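Local coordinates for protein neurotoxin (Clostridium botulinum, PDB 2QN0) that is the zinc protease light chain of botulinum neurotoxin type C1 and probably cleaves SNARE proteins inside neurons, with dual substrate specificity, at residues F173-T176 against N177-F180; A234-L238 against Y239-I243; T179-Q183 against E184-A188; K292-D295 against Y296-I300. All coordinates share one frame; numbering follows the deposited sequence.

Interaction 1: residues F173-T176 against N177-F180; sequences FKLT and NNTF
N177 meets T176 at the apex of a type I beta turn running from L175 to N178, where the loop between strands 169-171 and 190-193 doubles back. The end-to-end directions of 173-176 and 177-180 lie 154° apart, the evidence for a hairpin-like reversal. N177 holds the third corner of the turn.

N178 closes the turn with its backbone: N178 N donates to L175 O at 3.1 Å, coming from above the carbonyl plane. Its side chain lies beside that of L175, both pointing the same way, and N178 ND2 is 3.4 Å from L175 CB. The amide itself is gripped from outside, OD1 by N121 and ND2 by D132, which also accepts from L175 N. N178 O turns to K174 and receives K174 NZ at 2.8 Å.

T179 contributes backbone, T179 C lying 3.4 Å from K174 CD; its hydroxyl is bonded to E184.

F180 supplies a flat ring that K174 crosses at about a right angle. K174 CD sits 3.7 Å from the F180 ring centroid and only 8° off the normal, a CH-pi contact. With CG held between backbone N and carbonyl carbon (chi1 69°), the lysine chain leans over the ring, and a final bend brings NZ to N178 O.

The stronger of these two bonds given by K174 NZ goes to N178 O; that to L175 O is weak. At 5.2 Å from the F180 ring centroid, K174 NZ gains at most a weak cation-pi attraction, so the aromatic face serves mainly the methylenes.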
loop_
_atom_site.group_PDB
_atom_site.type_symbol
_atom_site.label_atom_id
_atom_site.label_comp_id
_atom_site.label_asym_id
_atom_site.label_seq_id
_atom_site.Cartn_x
_atom_site.Cartn_y
_atom_site.Cartn_z
ATOM N N PHE A 173 -2.022 -11.934 -4.405
ATOM C CA PHE A 173 -1.949 -12.942 -5.454
ATOM C C PHE A 173 -2.397 -14.304 -4.961
ATOM O O PHE A 173 -2.314 -14.596 -3.772
ATOM C CB PHE A 173 -0.509 -13.001 -5.958
ATOM C CG PHE A 173 0.058 -11.650 -6.290
ATOM C CD1 PHE A 173 -0.056 -11.129 -7.571
ATOM C CD2 PHE A 173 0.642 -10.867 -5.297
ATOM C CE1 PHE A 173 0.400 -9.844 -7.862
ATOM C CE2 PHE A 173 1.097 -9.582 -5.579
ATOM C CZ PHE A 173 0.975 -9.071 -6.863
ATOM N N LYS A 174 -2.869 -15.139 -5.880
ATOM C CA LYS A 174 -3.343 -16.462 -5.505
ATOM C C LYS A 174 -3.080 -17.479 -6.605
ATOM O O LYS A 174 -2.825 -17.115 -7.756
ATOM C CB LYS A 174 -4.849 -16.412 -5.238
ATOM C CG LYS A 174 -5.664 -16.168 -6.506
ATOM C CD LYS A 174 -7.159 -16.203 -6.242
ATOM C CE LYS A 174 -7.941 -16.066 -7.537
ATOM N NZ LYS A 174 -7.675 -17.202 -8.466
ATOM N N LEU A 175 -3.143 -18.758 -6.244
ATOM C CA LEU A 175 -2.956 -19.823 -7.218
ATOM C C LEU A 175 -4.261 -19.910 -8.009
ATOM O O LEU A 175 -5.321 -19.524 -7.514
ATOM C CB LEU A 175 -2.669 -21.152 -6.516
ATOM C CG LEU A 175 -1.390 -21.211 -5.674
ATOM C CD1 LEU A 175 -1.245 -22.601 -5.070
ATOM C CD2 LEU A 175 -0.184 -20.878 -6.539
ATOM N N THR A 176 -4.178 -20.420 -9.232
ATOM C CA THR A 176 -5.336 -20.532 -10.116
ATOM C C THR A 176 -6.632 -21.079 -9.511
ATOM O O THR A 176 -7.690 -20.466 -9.653
ATOM C CB THR A 176 -4.993 -21.387 -11.356
ATOM O OG1 THR A 176 -3.869 -20.811 -12.035
ATOM C CG2 THR A 176 -6.174 -21.438 -12.312
ATOM N N ASN A 177 -6.555 -22.223 -8.838
ATOM C CA ASN A 177 -7.750 -22.841 -8.265
ATOM C C ASN A 177 -8.246 -22.309 -6.923
ATOM O O ASN A 177 -9.147 -22.895 -6.321
ATOM C CB ASN A 177 -7.554 -24.357 -8.165
ATOM C CG ASN A 177 -7.336 -25.006 -9.520
ATOM O OD1 ASN A 177 -8.122 -24.808 -10.450
ATOM N ND2 ASN A 177 -6.269 -25.786 -9.639
ATOM N N ASN A 178 -7.675 -21.207 -6.447
ATOM C CA ASN A 178 -8.118 -20.637 -5.179
ATOM C C ASN A 178 -8.838 -19.311 -5.407
ATOM O O ASN A 178 -8.886 -18.800 -6.526
ATOM C CB ASN A 178 -6.931 -20.394 -4.235
ATOM C CG ASN A 178 -6.143 -21.656 -3.939
ATOM O OD1 ASN A 178 -6.713 -22.729 -3.734
ATOM N ND2 ASN A 178 -4.820 -21.528 -3.896
ATOM N N THR A 179 -9.411 -18.770 -4.338
ATOM C CA THR A 179 -10.086 -17.477 -4.394
ATOM C C THR A 179 -9.195 -16.537 -3.584
ATOM O O THR A 179 -8.291 -17.000 -2.894
ATOM C CB THR A 179 -11.490 -17.541 -3.763
ATOM O OG1 THR A 179 -11.395 -18.074 -2.437
ATOM C CG2 THR A 179 -12.410 -18.423 -4.600
ATOM N N PHE A 180 -9.439 -15.231 -3.660
ATOM C CA PHE A 180 -8.614 -14.262 -2.934
ATOM C C PHE A 180 -8.828 -14.224 -1.424
ATOM O O PHE A 180 -9.862 -13.762 -0.937
ATOM C CB PHE A 180 -8.821 -12.858 -3.513
ATOM C CG PHE A 180 -8.205 -12.666 -4.869
ATOM C CD1 PHE A 180 -6.822 -12.608 -5.016
ATOM C CD2 PHE A 180 -9.004 -12.554 -6.004
ATOM C CE1 PHE A 180 -6.240 -12.444 -6.276
ATOM C CE2 PHE A 180 -8.435 -12.389 -7.269
ATOM C CZ PHE A 180 -7.050 -12.334 -7.405
#

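Interaction 2: residues A234-L238 against Y239-I243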
loop_
_atom_site.group_PDB
_atom_site.type_symbol
_atom_site.label_atom_id
_atom_site.label_comp_id
_atom_site.label_asym_id
_atom_site.label_seq_id
_atom_site.Cartn_x
_atom_site.Cartn_y
_atom_site.Cartn_z
ATOM N N ALA A 234 -3.433 -2.072 1.702
ATOM C CA ALA A 234 -2.686 -3.140 2.372
ATOM C C ALA A 234 -3.339 -3.511 3.696
ATOM O O ALA A 234 -3.334 -4.680 4.092
ATOM C CB ALA A 234 -1.228 -2.713 2.601
ATOM N N MET A 235 -3.890 -2.518 4.392
ATOM C CA MET A 235 -4.572 -2.781 5.657
ATOM C C MET A 235 -5.796 -3.657 5.399
ATOM O O MET A 235 -6.034 -4.641 6.103
ATOM C CB MET A 235 -5.006 -1.468 6.314
ATOM C CG MET A 235 -3.880 -0.712 6.998
ATOM S SD MET A 235 -3.420 -1.456 8.586
ATOM C CE MET A 235 -4.483 -0.551 9.700
ATOM N N HIS A 236 -6.576 -3.300 4.383
ATOM C CA HIS A 236 -7.766 -4.074 4.051
ATOM C C HIS A 236 -7.366 -5.502 3.688
ATOM O O HIS A 236 -8.029 -6.462 4.092
ATOM C CB HIS A 236 -8.504 -3.432 2.875
ATOM C CG HIS A 236 -8.868 -1.998 3.101
ATOM N ND1 HIS A 236 -9.141 -1.130 2.066
ATOM C CD2 HIS A 236 -9.008 -1.281 4.241
ATOM C CE1 HIS A 236 -9.431 0.061 2.560
ATOM N NE2 HIS A 236 -9.358 -0.004 3.876
ATOM N N ASN A 237 -6.274 -5.638 2.937
ATOM C CA ASN A 237 -5.782 -6.949 2.510
ATOM C C ASN A 237 -5.259 -7.793 3.670
ATOM O O ASN A 237 -5.471 -9.002 3.711
ATOM C CB ASN A 237 -4.654 -6.807 1.480
ATOM C CG ASN A 237 -5.124 -6.224 0.164
ATOM O OD1 ASN A 237 -6.288 -6.350 -0.204
ATOM N ND2 ASN A 237 -4.205 -5.596 -0.566
ATOM N N LEU A 238 -4.555 -7.153 4.593
ATOM C CA LEU A 238 -3.998 -7.852 5.742
ATOM C C LEU A 238 -5.089 -8.384 6.668
ATOM O O LEU A 238 -4.993 -9.500 7.174
ATOM C CB LEU A 238 -3.080 -6.915 6.528
ATOM C CG LEU A 238 -2.495 -7.471 7.830
ATOM C CD1 LEU A 238 -1.748 -8.780 7.549
ATOM C CD2 LEU A 238 -1.564 -6.432 8.453
ATOM N N TYR A 239 -6.124 -7.578 6.887
ATOM C CA TYR A 239 -7.215 -7.972 7.773
ATOM C C TYR A 239 -8.338 -8.737 7.078
ATOM O O TYR A 239 -9.364 -9.051 7.688
ATOM C CB TYR A 239 -7.746 -6.738 8.498
ATOM C CG TYR A 239 -6.765 -6.238 9.535
ATOM C CD1 TYR A 239 -6.714 -6.812 10.806
ATOM C CD2 TYR A 239 -5.838 -5.243 9.223
ATOM C CE1 TYR A 239 -5.761 -6.412 11.742
ATOM C CE2 TYR A 239 -4.882 -4.836 10.150
ATOM C CZ TYR A 239 -4.849 -5.424 11.404
ATOM O OH TYR A 239 -3.899 -5.026 12.316
ATOM N N GLY A 240 -8.129 -9.038 5.801
ATOM C CA GLY A 240 -9.093 -9.814 5.039
ATOM C C GLY A 240 -10.453 -9.193 4.794
ATOM O O GLY A 240 -11.460 -9.905 4.726
ATOM N N ILE A 241 -10.492 -7.874 4.646
ATOM C CA ILE A 241 -11.756 -7.195 4.400
ATOM C C ILE A 241 -11.783 -6.446 3.070
ATOM O O ILE A 241 -12.609 -5.554 2.868
ATOM C CB ILE A 241 -12.093 -6.207 5.536
ATOM C CG1 ILE A 241 -11.013 -5.124 5.635
ATOM C CG2 ILE A 241 -12.214 -6.966 6.851
ATOM C CD1 ILE A 241 -11.406 -3.950 6.500
ATOM N N ALA A 242 -10.885 -6.810 2.159
ATOM C CA ALA A 242 -10.840 -6.161 0.849
ATOM C C ALA A 242 -12.144 -6.412 0.093
ATOM O O ALA A 242 -12.712 -7.503 0.166
ATOM C CB ALA A 242 -9.656 -6.692 0.037
ATOM N N ILE A 243 -12.619 -5.397 -0.620
ATOM C CA ILE A 243 -13.850 -5.519 -1.402
ATOM C C ILE A 243 -13.461 -5.895 -2.827
ATOM O O ILE A 243 -12.564 -5.285 -3.408
ATOM C CB ILE A 243 -14.627 -4.183 -1.455
ATOM C CG1 ILE A 243 -14.879 -3.657 -0.039
ATOM C CG2 ILE A 243 -15.946 -4.378 -2.208
ATOM C CD1 ILE A 243 -15.761 -4.537 0.803
#
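H236 O and I241 N make the distinctive bond of this contact, joined at 2.9 Å across a Schellman motif that ends helix 223-238. G240 is the first residue to leave helical angles, and its positive phi of 65° lets the chain curl back over the last turn. A second, weak and doubtful bond runs from G240 N to N237 O. One residue earlier, Y239 N still makes the regular helical bond to M235 O, at 3.0 Å.

The Y239 side chain continues alongside M235, the two pointing the same way. M235 SD comes to 4.0 Å from Y239 CE2 and lies 80° off the ring normal, an edge-on Met-aromatic contact. Bends at chi2 and chi3 of M235 fold the thioether to that edge. M235 O also lies in the plane of the ring at its rim, 3.2 Å from Y239 CD2, while L238 CG is over one face. Further along the chain, I241 CG1 packs 4.1 Å from H236 CB, and N237 OD1 lies 3.4 Å from A242 CB.

The helix carries zinc ligands H229 and H233, and the H236 side chain lies about 8 Å from the bound zinc ion. Polar ends here find partners outside: Y239 OH bonds D113, and N237 ND2 bonds S190. The chemistry implies a buried helix end in which H236 O is satisfied by I241 N of the returning chain, M235 O by the regular bond from Y239 N and L238 O by K329.

Interaction 3: residues T179-Q183 against E184-A188; sequences TFAAQ and EGFGA
T179 and E184 cross at about a right angle beside a short 3-10 turn, 181-183, in the loop before strand 190-193. T179 OG1 donates to E184 OE2 at 2.6 Å, using the syn lone pair of that oxygen. Two torsions bring them together: T179 OG1 stands between its backbone N and carbonyl carbon (chi1 54°), and the E184 chain runs extended beyond CG. A water donates to the same OE2 and to Q183 OE1, so it ties the carboxylate to the neighbouring amide.

A181 is buried. A181 CB lies 3.9 Å from F186 CB and 4.4 Å from A188 CB, while the F186 ring meets it obliquely and continues against I300 and R303 of helix 283-304. G187 passes close to A182, the two CA atoms being 3.9 Å apart. At phi 90° and psi 172° a beta carbon on G187 would run into the carbonyl oxygen before it, a conformation that suits a residue without a side chain.

One backbone oxygen holds the turn closed from both sides: A181 O accepts E184 N at 3.0 Å and G187 N at 3.0 Å, the two donors arriving from opposite faces of its carbonyl plane.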
loop_
_atom_site.group_PDB
_atom_site.type_symbol
_atom_site.label_atom_id
_atom_site.label_comp_id
_atom_site.label_asym_id
_atom_site.label_seq_id
_atom_site.Cartn_x
_atom_site.Cartn_y
_atom_site.Cartn_z
ATOM N N THR A 179 -9.411 -18.770 -4.338
ATOM C CA THR A 179 -10.086 -17.477 -4.394
ATOM C C THR A 179 -9.195 -16.537 -3.584
ATOM O O THR A 179 -8.291 -17.000 -2.894
ATOM C CB THR A 179 -11.490 -17.541 -3.763
ATOM O OG1 THR A 179 -11.395 -18.074 -2.437
ATOM C CG2 THR A 179 -12.410 -18.423 -4.600
ATOM N N PHE A 180 -9.439 -15.231 -3.660
ATOM C CA PHE A 180 -8.614 -14.262 -2.934
ATOM C C PHE A 180 -8.828 -14.224 -1.424
ATOM O O PHE A 180 -9.862 -13.762 -0.937
ATOM C CB PHE A 180 -8.821 -12.858 -3.513
ATOM C CG PHE A 180 -8.205 -12.666 -4.869
ATOM C CD1 PHE A 180 -6.822 -12.608 -5.016
ATOM C CD2 PHE A 180 -9.004 -12.554 -6.004
ATOM C CE1 PHE A 180 -6.240 -12.444 -6.276
ATOM C CE2 PHE A 180 -8.435 -12.389 -7.269
ATOM C CZ PHE A 180 -7.050 -12.334 -7.405
ATOM N N ALA A 181 -7.827 -14.699 -0.688
ATOM C CA ALA A 181 -7.875 -14.730 0.766
ATOM C C ALA A 181 -8.009 -13.338 1.387
ATOM O O ALA A 181 -8.534 -13.199 2.488
ATOM C CB ALA A 181 -6.625 -15.426 1.309
ATOM N N ALA A 182 -7.537 -12.310 0.684
ATOM C CA ALA A 182 -7.617 -10.935 1.182
ATOM C C ALA A 182 -9.057 -10.447 1.307
ATOM O O ALA A 182 -9.329 -9.461 1.991
ATOM C CB ALA A 182 -6.844 -9.998 0.256
ATOM N N GLN A 183 -9.974 -11.137 0.637
ATOM C CA GLN A 183 -11.390 -10.768 0.658
ATOM C C GLN A 183 -12.186 -11.723 1.542
ATOM O O GLN A 183 -13.413 -11.614 1.633
ATOM C CB GLN A 183 -11.967 -10.833 -0.763
ATOM C CG GLN A 183 -11.182 -10.046 -1.801
ATOM C CD GLN A 183 -11.624 -10.333 -3.228
ATOM O OE1 GLN A 183 -12.378 -11.274 -3.489
ATOM N NE2 GLN A 183 -11.143 -9.527 -4.162
ATOM N N GLU A 184 -11.490 -12.639 2.212
ATOM C CA GLU A 184 -12.164 -13.649 3.021
ATOM C C GLU A 184 -11.695 -13.816 4.466
ATOM O O GLU A 184 -11.634 -14.936 4.974
ATOM C CB GLU A 184 -12.066 -14.991 2.291
ATOM C CG GLU A 184 -12.756 -15.003 0.932
ATOM C CD GLU A 184 -12.344 -16.186 0.070
ATOM O OE1 GLU A 184 -11.961 -17.232 0.631
ATOM O OE2 GLU A 184 -12.415 -16.073 -1.172
ATOM N N GLY A 185 -11.373 -12.706 5.124
ATOM C CA GLY A 185 -10.935 -12.757 6.509
ATOM C C GLY A 185 -9.493 -13.169 6.768
ATOM O O GLY A 185 -8.857 -12.652 7.687
ATOM N N PHE A 186 -8.972 -14.094 5.970
ATOM C CA PHE A 186 -7.594 -14.561 6.158
ATOM C C PHE A 186 -6.586 -13.433 5.992
ATOM O O PHE A 186 -5.710 -13.222 6.834
ATOM C CB PHE A 186 -7.231 -15.625 5.124
ATOM C CG PHE A 186 -8.150 -16.811 5.108
ATOM C CD1 PHE A 186 -8.098 -17.763 6.119
ATOM C CD2 PHE A 186 -9.059 -16.980 4.069
ATOM C CE1 PHE A 186 -8.942 -18.873 6.094
ATOM C CE2 PHE A 186 -9.906 -18.085 4.036
ATOM C CZ PHE A 186 -9.845 -19.033 5.052
ATOM N N GLY A 187 -6.717 -12.720 4.882
ATOM C CA GLY A 187 -5.773 -11.670 4.570
ATOM C C GLY A 187 -4.693 -12.362 3.758
ATOM O O GLY A 187 -4.700 -13.591 3.647
ATOM N N ALA A 188 -3.768 -11.596 3.189
ATOM C CA ALA A 188 -2.697 -12.174 2.385
ATOM C C ALA A 188 -1.608 -11.136 2.172
ATOM O O ALA A 188 -1.817 -9.952 2.413
ATOM C CB ALA A 188 -3.240 -12.630 1.036
HETATM O O HOH W 1 -13.633 -13.907 -2.499
#

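Interaction 4: residues K292-D295 against Y296-I300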
loop_
_atom_site.group_PDB
_atom_site.type_symbol
_atom_site.label_atom_id
_atom_site.label_comp_id
_atom_site.label_asym_id
_atom_site.label_seq_id
_atom_site.Cartn_x
_atom_site.Cartn_y
_atom_site.Cartn_z
ATOM N N LYS A 292 -20.502 -9.666 5.803
ATOM C CA LYS A 292 -19.808 -10.732 5.098
ATOM C C LYS A 292 -18.444 -10.934 5.770
ATOM O O LYS A 292 -18.004 -12.064 5.989
ATOM C CB LYS A 292 -19.628 -10.354 3.627
ATOM C CG LYS A 292 -19.121 -11.472 2.738
ATOM C CD LYS A 292 -19.001 -10.993 1.295
ATOM C CE LYS A 292 -18.545 -12.103 0.362
ATOM N NZ LYS A 292 -19.519 -13.224 0.304
ATOM N N ALA A 293 -17.787 -9.829 6.107
ATOM C CA ALA A 293 -16.487 -9.887 6.770
ATOM C C ALA A 293 -16.640 -10.549 8.137
ATOM O O ALA A 293 -15.818 -11.376 8.532
ATOM C CB ALA A 293 -15.909 -8.478 6.927
ATOM N N LEU A 294 -17.694 -10.189 8.861
ATOM C CA LEU A 294 -17.924 -10.783 10.174
ATOM C C LEU A 294 -18.078 -12.299 10.057
ATOM O O LEU A 294 -17.552 -13.044 10.888
ATOM C CB LEU A 294 -19.169 -10.173 10.831
ATOM C CG LEU A 294 -19.567 -10.725 12.206
ATOM C CD1 LEU A 294 -18.400 -10.620 13.185
ATOM C CD2 LEU A 294 -20.765 -9.953 12.725
ATOM N N ASP A 295 -18.784 -12.764 9.029
ATOM C CA ASP A 295 -18.961 -14.205 8.846
ATOM C C ASP A 295 -17.630 -14.878 8.551
ATOM O O ASP A 295 -17.381 -15.996 9.005
ATOM C CB ASP A 295 -19.946 -14.514 7.715
ATOM C CG ASP A 295 -21.389 -14.264 8.114
ATOM O OD1 ASP A 295 -21.735 -14.525 9.286
ATOM O OD2 ASP A 295 -22.178 -13.823 7.251
ATOM N N TYR A 296 -16.775 -14.209 7.782
ATOM C CA TYR A 296 -15.467 -14.777 7.480
ATOM C C TYR A 296 -14.641 -14.828 8.763
ATOM O O TYR A 296 -13.848 -15.750 8.962
ATOM C CB TYR A 296 -14.740 -13.945 6.414
ATOM C CG TYR A 296 -15.196 -14.222 4.997
ATOM C CD1 TYR A 296 -15.151 -15.512 4.467
ATOM C CD2 TYR A 296 -15.639 -13.188 4.173
ATOM C CE1 TYR A 296 -15.535 -15.764 3.147
ATOM C CE2 TYR A 296 -16.024 -13.427 2.854
ATOM C CZ TYR A 296 -15.969 -14.714 2.348
ATOM O OH TYR A 296 -16.343 -14.950 1.044
ATOM N N TYR A 297 -14.827 -13.840 9.634
ATOM C CA TYR A 297 -14.101 -13.804 10.900
ATOM C C TYR A 297 -14.572 -14.937 11.806
ATOM O O TYR A 297 -13.776 -15.538 12.525
ATOM C CB TYR A 297 -14.299 -12.453 11.603
ATOM C CG TYR A 297 -13.296 -11.386 11.199
ATOM C CD1 TYR A 297 -12.795 -11.326 9.894
ATOM C CD2 TYR A 297 -12.856 -10.433 12.119
ATOM C CE1 TYR A 297 -11.871 -10.339 9.518
ATOM C CE2 TYR A 297 -11.939 -9.440 11.752
ATOM C CZ TYR A 297 -11.453 -9.402 10.453
ATOM O OH TYR A 297 -10.553 -8.425 10.091
ATOM N N ARG A 298 -15.870 -15.231 11.776
ATOM C CA ARG A 298 -16.403 -16.312 12.595
ATOM C C ARG A 298 -15.802 -17.630 12.132
ATOM O O ARG A 298 -15.490 -18.500 12.946
ATOM C CB ARG A 298 -17.932 -16.368 12.490
ATOM C CG ARG A 298 -18.635 -15.217 13.189
ATOM C CD ARG A 298 -20.148 -15.298 13.004
ATOM N NE ARG A 298 -20.834 -14.153 13.599
ATOM C CZ ARG A 298 -20.916 -13.922 14.906
ATOM N NH1 ARG A 298 -20.355 -14.758 15.772
ATOM N NH2 ARG A 298 -21.557 -12.848 15.349
ATOM N N SER A 299 -15.640 -17.778 10.821
ATOM C CA SER A 299 -15.057 -18.994 10.272
ATOM C C SER A 299 -13.597 -19.118 10.721
ATOM O O SER A 299 -13.108 -20.223 10.961
ATOM C CB SER A 299 -15.143 -18.980 8.744
ATOM O OG SER A 299 -14.636 -20.185 8.198
ATOM N N ILE A 300 -12.908 -17.984 10.834
ATOM C CA ILE A 300 -11.512 -17.980 11.279
ATOM C C ILE A 300 -11.447 -18.409 12.747
ATOM O O ILE A 300 -10.587 -19.200 13.133
ATOM C CB ILE A 300 -10.872 -16.570 11.144
ATOM C CG1 ILE A 300 -10.707 -16.204 9.666
ATOM C CG2 ILE A 300 -9.528 -16.527 11.870
ATOM C CD1 ILE A 300 -9.810 -17.132 8.901
HETATM O O HOH W 2 -19.482 -15.673 1.611
HETATM O O HOH W 3 -22.137 -13.157 11.691
#
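K292 and Y296 lie side by side, one turn apart on helix 283-304, and K292 CG packs 3.7 Å from Y296 CE2. With CG anti to the backbone N (chi1 -171°), the lysine chain runs along the tyrosine until a last bend turns the ammonium aside. K292 NZ and Y296 OH remain 3.7 Å apart; a water accepts from K292 NZ at 2.8 Å and lies 3.3 Å from Y296 OH.

The tight part is the helix backbone and its inner face. Successive i to i+4 bonds include Y297 N to A293 O at 2.9 Å, and Y297 CD1 lies 3.3 Å from A293 O.

The outer face is looser and hydrated. D295 OD1 and R298 NE are 4.4 Å apart, beyond a salt bridge, and their flat groups are inclined by 47°. A water lies in the guanidinium plane, donating to D295 OD1; its very short approach to R298 NE makes that bond less sure. L294 CD1 covers one guanidinium face.

Inward, A293 and L294 pack on helix 344-357, where F347 meets the Y297 ring edge-to-face. Y296 rests on E184 and I300 on F186, both in the loop leading to strand 190-193, and Y297 OH bonds Y239 O just beyond helix 223-238.

How the interactions relate
Interactions 1 and 3 come first along the chain and overlap at T179 and F180, their centres 10 Å apart in the loop joining strands 169-171 and 190-193 of the mixed sheet. Interaction 2 follows at the end of the zinc-bearing helix 223-238, and interaction 4 comes last, on helix 283-304. Interactions 2, 3 and 4 touch one another pairwise: G240 O is 2.8 Å from G185 N, F186 CD1 is 3.3 Å from I300 CD1, and Y239 O is 2.8 Å from Y297 OH. Interaction 1 stays at the surface. The sheet-connecting loop is thus packed against both the end of the metal-binding helix and helix 283-304 of the protease.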